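Local coordinates for sulfate transporter 4.1, chloroplastic (Arabidopsis thaliana, PDB 7LHV), which carries sulfate across the membrane together with protons, as a dimeric SLC26 transporter that may help regulate sulfate assimilation, at residues A[615-619]-A[620-624]. Numbering follows the deposited sequence.
Sequences LTIAR and SGMVE
The carbonyl oxygen of Ile-617 is gripped twice by the chain that follows it. Ser-620 OG bonds to Ile-617 O at 2.9 Å, and Met-622 N bonds to the same Ile-617 O at 3.2 Å. The two donors come from opposite faces of the carbonyl plane, the amide nearly end-on (C=O...N 160°) and the hydroxyl more from the side (114°). That hydroxyl gets there because chi1 of 66° sets OG between the backbone N and the carbonyl carbon of Ser-620, folding it back over the last turn. Replacing Ser-620 by alanine removes OG, and the Ile-617 carbonyl would probably lose the hydroxyl donor on one of its two faces. The turn is a Schellman motif closing helix 611-620 of the STAS domain: Gly-621, with a positive phi that glycine takes without a clash against the carbonyl oxygen before it, adds a weak bond from its N to Ala-618 O, and also serves as N-cap of helix 622-626. Past the glycine the packing is apolar and close. Ile-617 CG2 lies 3.6 Å from Val-623 CG2, the two side chains crossing at about a right angle, and 3.8 Å from Met-622 CB; the extended Met-622 chain then runs off to Leu-590 on helix 584-599. Toward solvent the contact is looser: exposed Ala-618 brings its CB no nearer than 4.5 Å to Val-623 CG2. Arg-619, also exposed, links to the other subunit, its bent chain bringing NH2 to a hydrogen bond with Val-457 O of that second subunit.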
loop_
_atom_site.group_PDB
_atom_site.type_symbol
_atom_site.label_atom_id
_atom_site.label_comp_id
_atom_site.label_asym_id
_atom_site.label_seq_id
_atom_site.Cartn_x
_atom_site.Cartn_y
_atom_site.Cartn_z
ATOM N N LEU A 615 24.950 11.441 -11.749
ATOM C CA LEU A 615 25.855 10.562 -11.018
ATOM C C LEU A 615 25.384 9.115 -11.079
ATOM O O LEU A 615 26.189 8.201 -11.302
ATOM C CB LEU A 615 25.976 11.028 -9.569
ATOM C CG LEU A 615 26.838 10.196 -8.619
ATOM C CD1 LEU A 615 28.161 9.817 -9.270
ATOM C CD2 LEU A 615 27.073 10.952 -7.322
ATOM N N THR A 616 24.081 8.885 -10.891
ATOM C CA THR A 616 23.553 7.525 -10.969
ATOM C C THR A 616 23.721 6.946 -12.369
ATOM O O THR A 616 24.083 5.775 -12.527
ATOM C CB THR A 616 22.084 7.507 -10.552
ATOM O OG1 THR A 616 21.976 7.885 -9.174
ATOM C CG2 THR A 616 21.491 6.120 -10.732
ATOM N N ILE A 617 23.471 7.758 -13.398
ATOM C CA ILE A 617 23.629 7.292 -14.772
ATOM C C ILE A 617 25.080 6.917 -15.044
ATOM O O ILE A 617 25.364 5.876 -15.648
ATOM C CB ILE A 617 23.126 8.362 -15.760
ATOM C CG1 ILE A 617 21.599 8.404 -15.776
ATOM C CG2 ILE A 617 23.650 8.096 -17.155
ATOM C CD1 ILE A 617 21.037 9.523 -16.620
ATOM N N ALA A 618 26.021 7.751 -14.595
ATOM C CA ALA A 618 27.434 7.450 -14.800
ATOM C C ALA A 618 27.844 6.188 -14.051
ATOM O O ALA A 618 28.637 5.387 -14.560
ATOM C CB ALA A 618 28.290 8.636 -14.364
ATOM N N ARG A 619 27.329 6.000 -12.835
ATOM C CA ARG A 619 27.665 4.802 -12.071
ATOM C C ARG A 619 27.121 3.543 -12.734
ATOM O O ARG A 619 27.795 2.508 -12.756
ATOM C CB ARG A 619 27.145 4.925 -10.642
ATOM C CG ARG A 619 28.029 5.759 -9.736
ATOM C CD ARG A 619 27.960 5.265 -8.307
ATOM N NE ARG A 619 26.588 5.245 -7.818
ATOM C CZ ARG A 619 26.047 6.199 -7.073
ATOM N NH1 ARG A 619 26.739 7.266 -6.708
ATOM N NH2 ARG A 619 24.780 6.080 -6.685
ATOM N N SER A 620 25.903 3.607 -13.275
ATOM C CA SER A 620 25.306 2.425 -13.887
ATOM C C SER A 620 25.958 2.042 -15.208
ATOM O O SER A 620 25.642 0.973 -15.743
ATOM C CB SER A 620 23.808 2.641 -14.105
ATOM O OG SER A 620 23.574 3.658 -15.060
ATOM N N GLY A 621 26.843 2.875 -15.747
ATOM C CA GLY A 621 27.479 2.582 -17.013
ATOM C C GLY A 621 26.686 2.978 -18.237
ATOM O O GLY A 621 27.066 2.598 -19.350
ATOM N N MET A 622 25.591 3.722 -18.070
ATOM C CA MET A 622 24.781 4.117 -19.215
ATOM C C MET A 622 25.505 5.117 -20.107
ATOM O O MET A 622 25.301 5.113 -21.328
ATOM C CB MET A 622 23.450 4.695 -18.738
ATOM C CG MET A 622 22.505 5.063 -19.863
ATOM S SD MET A 622 20.908 5.659 -19.287
ATOM C CE MET A 622 20.141 6.082 -20.848
ATOM N N VAL A 623 26.341 5.981 -19.527
ATOM C CA VAL A 623 27.052 6.980 -20.325
ATOM C C VAL A 623 27.971 6.303 -21.330
ATOM O O VAL A 623 28.036 6.697 -22.501
ATOM C CB VAL A 623 27.831 7.943 -19.411
ATOM C CG1 VAL A 623 28.750 8.826 -20.238
ATOM C CG2 VAL A 623 26.874 8.792 -18.603
ATOM N N GLU A 624 28.697 5.272 -20.893
ATOM C CA GLU A 624 29.567 4.544 -21.807
ATOM C C GLU A 624 28.768 3.764 -22.841
ATOM O O GLU A 624 29.216 3.610 -23.981
ATOM C CB GLU A 624 30.482 3.606 -21.022
ATOM C CG GLU A 624 31.483 4.319 -20.128
ATOM C CD GLU A 624 32.514 5.105 -20.914
ATOM O OE1 GLU A 624 32.863 4.679 -22.036
ATOM O OE2 GLU A 624 32.976 6.151 -20.411
#